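Local coordinates for protein aminoglycoside 6-adenylyltransferase (Bacillus subtilis, PDB 2PBE) that transfers AMP from ATP, or GMP from GTP, to the O-6 of streptomycin, conferring bacterial resistance to it, and also adenylates streptidine, at residues A[7-12]-A[43-48]; A[14-19]-A[65-70]. All coordinates share one frame; numbering follows the deposited sequence.

Contact 1 (A[7-12]-A[43-48]); sequences QEMMDI and QDYDIS
M9 and Y45 mark the closest passage of the backbones, CA to CA 8.5 Å, where helix 7-12 lies on strand 45-48 with its axis 10.9 Å away and the two chain directions only 14° apart. Two neighbouring selenomethionines of the helix meet the Y45 ring. M9 sets its CB over one face, 4.0 Å from the centroid of the Y45 ring, a CH-pi contact. Its CG follows the rim and lies 3.6 Å from Y45 CE2, whereas the bend at chi2 sets the selenium farther from the ring than CG. The opposite face is covered by the backbone O of Q43, 3.3 Å above the plane over the ring centre, so the phenol is held between a methylene and a carbonyl. M10 is the next residue along the helix: its SE stands 5.1 Å from the Y45 centroid and 60° off the normal, an oblique Met-aromatic contact. With CG beside the backbone N and the chain bent at its second and third torsions, M10 curls so that its CE meets I47 CD1 at 4.1 Å. A flexible unbranched chain suits this place because it can turn between a flat ring and a branched tip. Residues 44-47, leading into and along the strand, read D-Y-D-I, consistent with the [DE]h[DE]h motif of the nucleotidyltransferase superfamily, whose acidic residues in relatives bind magnesium. Its alternation explains the packing: Y45 and I47 point toward the helix, while D44 and D46 turn to the other side of the strand. I47 also packs on L102 and L104 of the adjacent parallel strand 101-108 and on L28 of strand 23-28, which M10 touches too.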
loop_
_atom_site.group_PDB
_atom_site.type_symbol
_atom_site.label_atom_id
_atom_site.label_comp_id
_atom_site.label_asym_id
_atom_site.label_seq_id
_atom_site.Cartn_x
_atom_site.Cartn_y
_atom_site.Cartn_z
ATOM N N GLN A 7 1.376 10.689 8.998
ATOM C CA GLN A 7 2.122 9.620 8.364
ATOM C C GLN A 7 2.559 8.631 9.446
ATOM O O GLN A 7 2.249 7.448 9.361
ATOM C CB GLN A 7 3.347 10.203 7.654
ATOM C CG GLN A 7 4.234 9.177 6.977
ATOM C CD GLN A 7 3.446 8.206 6.107
ATOM O OE1 GLN A 7 2.548 8.617 5.363
ATOM N NE2 GLN A 7 3.782 6.920 6.190
ATOM N N GLU A 8 3.256 9.132 10.461
ATOM C CA GLU A 8 3.748 8.305 11.553
ATOM C C GLU A 8 2.640 7.541 12.268
ATOM O O GLU A 8 2.823 6.376 12.635
ATOM C CB GLU A 8 4.504 9.168 12.563
ATOM C CG GLU A 8 5.665 9.966 11.967
ATOM C CD GLU A 8 6.417 10.800 13.001
ATOM O OE1 GLU A 8 5.851 11.793 13.514
ATOM O OE2 GLU A 8 7.582 10.454 13.296
HETATM N N MSE A 9 1.497 8.199 12.456
HETATM C CA MSE A 9 0.378 7.579 13.141
HETATM C C MSE A 9 -0.158 6.404 12.355
HETATM O O MSE A 9 -0.352 5.321 12.905
HETATM C CB MSE A 9 -0.748 8.598 13.370
HETATM C CG MSE A 9 -0.437 9.661 14.424
HETATM SE SE MSE A 9 0.126 8.946 16.160
HETATM C CE MSE A 9 -1.553 8.213 16.750
HETATM N N MSE A 10 -0.405 6.632 11.076
HETATM C CA MSE A 10 -0.922 5.585 10.216
HETATM C C MSE A 10 0.020 4.411 10.150
HETATM O O MSE A 10 -0.424 3.264 10.109
HETATM C CB MSE A 10 -1.168 6.095 8.801
HETATM C CG MSE A 10 -2.354 7.033 8.675
HETATM SE SE MSE A 10 -3.974 6.370 9.550
HETATM C CE MSE A 10 -3.958 4.529 8.950
ATOM N N ASP A 11 1.319 4.700 10.124
ATOM C CA ASP A 11 2.319 3.641 10.076
ATOM C C ASP A 11 2.104 2.720 11.269
ATOM O O ASP A 11 1.974 1.512 11.111
ATOM C CB ASP A 11 3.748 4.213 10.140
ATOM C CG ASP A 11 4.154 4.940 8.868
ATOM O OD1 ASP A 11 3.830 4.436 7.764
ATOM O OD2 ASP A 11 4.810 6.004 8.973
ATOM N N ILE A 12 2.052 3.297 12.460
ATOM C CA ILE A 12 1.866 2.527 13.673
ATOM C C ILE A 12 0.651 1.598 13.601
ATOM O O ILE A 12 0.764 0.406 13.871
ATOM C CB ILE A 12 1.739 3.492 14.866
ATOM C CG1 ILE A 12 3.029 4.304 14.985
ATOM C CG2 ILE A 12 1.478 2.732 16.142
ATOM C CD1 ILE A 12 2.992 5.412 16.007
ATOM N N GLN A 43 -8.157 16.024 12.886
ATOM C CA GLN A 43 -7.061 15.105 12.651
ATOM C C GLN A 43 -7.228 13.733 13.329
ATOM O O GLN A 43 -6.439 12.814 13.048
ATOM C CB GLN A 43 -5.717 15.805 13.013
ATOM C CG GLN A 43 -5.035 15.374 14.374
ATOM C CD GLN A 43 -5.907 15.738 15.612
ATOM O OE1 GLN A 43 -6.215 16.911 15.791
ATOM N NE2 GLN A 43 -6.299 14.738 16.451
ATOM N N ASP A 44 -8.284 13.600 14.143
ATOM C CA ASP A 44 -8.616 12.373 14.852
ATOM C C ASP A 44 -8.566 11.150 13.943
ATOM O O ASP A 44 -8.930 11.215 12.772
ATOM C CB ASP A 44 -10.029 12.450 15.440
ATOM C CG ASP A 44 -10.217 13.613 16.397
ATOM O OD1 ASP A 44 -9.316 13.867 17.225
ATOM O OD2 ASP A 44 -11.282 14.273 16.317
ATOM N N TYR A 45 -8.141 10.027 14.501
ATOM C CA TYR A 45 -8.049 8.791 13.742
ATOM C C TYR A 45 -9.157 7.808 14.060
ATOM O O TYR A 45 -9.448 7.503 15.216
ATOM C CB TYR A 45 -6.695 8.154 13.981
ATOM C CG TYR A 45 -5.576 9.063 13.536
ATOM C CD1 TYR A 45 -5.230 9.159 12.165
ATOM C CD2 TYR A 45 -4.885 9.884 14.470
ATOM C CE1 TYR A 45 -4.206 10.057 11.722
ATOM C CE2 TYR A 45 -3.860 10.796 14.045
ATOM C CZ TYR A 45 -3.527 10.872 12.663
ATOM O OH TYR A 45 -2.560 11.757 12.219
ATOM N N ASP A 46 -9.798 7.346 12.997
ATOM C CA ASP A 46 -10.888 6.377 13.093
ATOM C C ASP A 46 -10.481 5.075 12.462
ATOM O O ASP A 46 -10.505 4.933 11.254
ATOM C CB ASP A 46 -12.124 6.892 12.378
ATOM C CG ASP A 46 -13.169 7.431 13.335
ATOM O OD1 ASP A 46 -13.904 6.598 13.917
ATOM O OD2 ASP A 46 -13.250 8.679 13.512
ATOM N N ILE A 47 -10.078 4.134 13.297
ATOM C CA ILE A 47 -9.608 2.849 12.835
ATOM C C ILE A 47 -10.477 1.706 13.318
ATOM O O ILE A 47 -11.033 1.763 14.408
ATOM C CB ILE A 47 -8.184 2.609 13.347
ATOM C CG1 ILE A 47 -7.320 3.842 13.060
ATOM C CG2 ILE A 47 -7.592 1.360 12.706
ATOM C CD1 ILE A 47 -7.148 4.186 11.577
ATOM N N SER A 48 -10.589 0.667 12.499
ATOM C CA SER A 48 -11.362 -0.520 12.853
ATOM C C SER A 48 -10.555 -1.757 12.485
ATOM O O SER A 48 -10.125 -1.907 11.336
ATOM C CB SER A 48 -12.688 -0.576 12.083
ATOM O OG SER A 48 -13.575 0.446 12.468
#

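Contact 2 (A[14-19]-A[65-70])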
loop_
_atom_site.group_PDB
_atom_site.type_symbol
_atom_site.label_atom_id
_atom_site.label_comp_id
_atom_site.label_asym_id
_atom_site.label_seq_id
_atom_site.Cartn_x
_atom_site.Cartn_y
_atom_site.Cartn_z
ATOM N N LEU A 14 -1.102 0.566 10.951
ATOM C CA LEU A 14 -0.974 -0.392 9.865
ATOM C C LEU A 14 0.047 -1.462 10.252
ATOM O O LEU A 14 -0.173 -2.664 10.072
ATOM C CB LEU A 14 -0.518 0.353 8.606
ATOM C CG LEU A 14 -0.604 -0.198 7.183
ATOM C CD1 LEU A 14 0.492 -1.207 6.933
ATOM C CD2 LEU A 14 -1.997 -0.791 6.963
ATOM N N ASP A 15 1.162 -1.007 10.810
ATOM C CA ASP A 15 2.231 -1.905 11.216
ATOM C C ASP A 15 1.760 -2.870 12.295
ATOM O O ASP A 15 2.107 -4.056 12.292
ATOM C CB ASP A 15 3.411 -1.098 11.740
ATOM C CG ASP A 15 4.679 -1.898 11.765
ATOM O OD1 ASP A 15 5.173 -2.225 10.662
ATOM O OD2 ASP A 15 5.176 -2.198 12.878
ATOM N N PHE A 16 0.951 -2.357 13.205
ATOM C CA PHE A 16 0.434 -3.188 14.274
ATOM C C PHE A 16 -0.374 -4.339 13.700
ATOM O O PHE A 16 -0.105 -5.513 13.990
ATOM C CB PHE A 16 -0.463 -2.385 15.202
ATOM C CG PHE A 16 -1.004 -3.193 16.333
ATOM C CD1 PHE A 16 -0.133 -3.724 17.314
ATOM C CD2 PHE A 16 -2.373 -3.466 16.417
ATOM C CE1 PHE A 16 -0.618 -4.530 18.377
ATOM C CE2 PHE A 16 -2.890 -4.271 17.475
ATOM C CZ PHE A 16 -2.015 -4.805 18.454
ATOM N N ALA A 17 -1.359 -3.991 12.877
ATOM C CA ALA A 17 -2.241 -4.963 12.257
ATOM C C ALA A 17 -1.470 -6.026 11.490
ATOM O O ALA A 17 -1.747 -7.219 11.638
ATOM C CB ALA A 17 -3.200 -4.268 11.335
ATOM N N LEU A 18 -0.498 -5.582 10.692
ATOM C CA LEU A 18 0.326 -6.475 9.887
ATOM C C LEU A 18 0.948 -7.615 10.677
ATOM O O LEU A 18 0.970 -8.759 10.226
ATOM C CB LEU A 18 1.456 -5.704 9.202
ATOM C CG LEU A 18 1.179 -4.914 7.918
ATOM C CD1 LEU A 18 2.403 -4.096 7.534
ATOM C CD2 LEU A 18 0.823 -5.869 6.801
ATOM N N ASN A 19 1.460 -7.294 11.859
ATOM C CA ASN A 19 2.122 -8.296 12.677
ATOM C C ASN A 19 1.224 -9.083 13.591
ATOM O O ASN A 19 1.631 -10.126 14.091
ATOM C CB ASN A 19 3.222 -7.645 13.501
ATOM C CG ASN A 19 4.222 -6.920 12.648
ATOM O OD1 ASN A 19 4.629 -7.412 11.600
ATOM N ND2 ASN A 19 4.644 -5.748 13.098
ATOM N N GLU A 65 -0.074 -0.107 24.947
ATOM C CA GLU A 65 1.100 0.699 25.272
ATOM C C GLU A 65 1.951 0.959 24.045
ATOM O O GLU A 65 2.724 1.930 24.011
ATOM C CB GLU A 65 1.930 -0.025 26.347
ATOM C CG GLU A 65 2.544 0.875 27.412
ATOM C CD GLU A 65 1.499 1.604 28.245
ATOM O OE1 GLU A 65 1.264 2.811 27.992
ATOM O OE2 GLU A 65 0.915 0.965 29.149
ATOM N N ILE A 66 1.788 0.108 23.034
ATOM C CA ILE A 66 2.552 0.223 21.800
ATOM C C ILE A 66 2.252 1.501 21.021
ATOM O O ILE A 66 3.102 2.004 20.277
ATOM C CB ILE A 66 2.305 -0.999 20.886
ATOM C CG1 ILE A 66 3.351 -1.023 19.763
ATOM C CG2 ILE A 66 0.875 -0.953 20.326
ATOM C CD1 ILE A 66 3.286 -2.240 18.876
ATOM N N PHE A 67 1.047 2.028 21.198
ATOM C CA PHE A 67 0.667 3.230 20.475
ATOM C C PHE A 67 1.209 4.496 21.111
ATOM O O PHE A 67 1.092 5.581 20.538
ATOM C CB PHE A 67 -0.848 3.309 20.367
ATOM C CG PHE A 67 -1.472 2.124 19.692
ATOM C CD1 PHE A 67 -1.068 1.746 18.402
ATOM C CD2 PHE A 67 -2.476 1.390 20.327
ATOM C CE1 PHE A 67 -1.666 0.634 17.735
ATOM C CE2 PHE A 67 -3.086 0.277 19.683
ATOM C CZ PHE A 67 -2.681 -0.100 18.380
ATOM N N GLY A 68 1.789 4.367 22.304
ATOM C CA GLY A 68 2.350 5.538 22.949
ATOM C C GLY A 68 1.705 6.030 24.226
ATOM O O GLY A 68 0.621 5.615 24.605
ATOM N N LYS A 69 2.400 6.929 24.914
ATOM C CA LYS A 69 1.896 7.480 26.158
ATOM C C LYS A 69 0.661 8.313 25.901
ATOM O O LYS A 69 0.611 9.115 24.965
ATOM C CB LYS A 69 2.985 8.312 26.844
ATOM C CG LYS A 69 3.898 7.557 27.837
ATOM C CD LYS A 69 4.387 6.199 27.332
ATOM C CE LYS A 69 3.499 5.034 27.812
ATOM N NZ LYS A 69 3.653 3.866 26.898
ATOM N N ARG A 70 -0.347 8.098 26.741
ATOM C CA ARG A 70 -1.605 8.812 26.608
ATOM C C ARG A 70 -1.988 9.638 27.819
ATOM O O ARG A 70 -1.527 9.381 28.937
ATOM C CB ARG A 70 -2.732 7.826 26.292
ATOM C CG ARG A 70 -2.694 6.542 27.085
ATOM C CD ARG A 70 -3.804 5.586 26.671
ATOM N NE ARG A 70 -3.407 4.200 26.881
ATOM C CZ ARG A 70 -3.231 3.635 28.063
ATOM N NH1 ARG A 70 -3.421 4.326 29.177
ATOM N NH2 ARG A 70 -2.850 2.372 28.136
#
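F16 meets I66 and F67 in a small, wholly apolar and partly buried contact, by which the last turns of helix 6-19 abut the 3-10 turn in the loop leading to strand 70-74. The two phenylalanines form a T-shaped (edge-to-face) pair: F67 presents its edge to one face of the F16 ring, the centroids 5.3 Å apart and the planes at 69°. A flat ring suits F16 because it offers a face to receive that edge. The touching atom is F67 CZ, which stands toward the rim of that face, 3.9 Å from F16 CD2. F16 extends from the helix with CG anti to the backbone N (chi1 -179°), which sends the ring out to the loop. I66 reaches it with a fully extended chain, its CD1 4.0 Å from F16 CD1. I66 also lays its CG2 over the centre of the F67 ring, so one branched residue serves both aromatics. The 3-10 turn gives way at G68, whose phi of 114° and extended psi would jam a CB against the carbonyl O of F67, so glycine suits the place. A salt bridge from K69 NZ to E65 OE1, 2.8 Å, spans the same turn. Beyond the pair, F16 leans on I23 of strand 23-28, while F67 rests on Y49 of strand 45-51 and F96 of strand 90-96, and its backbone O accepts a hydrogen bond from R4, just ahead of helix 6-19.

Starting from the N terminus, helix 6-19 supplies the first segment of both contacts, 7-12 and then 14-19. The chain continues through strand 23-28 before contact 1 closes a loop of 30 intervening residues at 43-48. It then completes strand 45-51 and passes helix 54-58, and contact 2 closes a longer loop of 45 residues at 65-70. Because the segments alternate, the two loops cross and neither nests in the other. Their centres lie about 10 Å apart, and I12 CG2 packs against F67 CD1, joining them directly. Together they fasten one helix to an inner strand of the mixed sheet and to the connection entering strand 70-74 at one edge of the sheet.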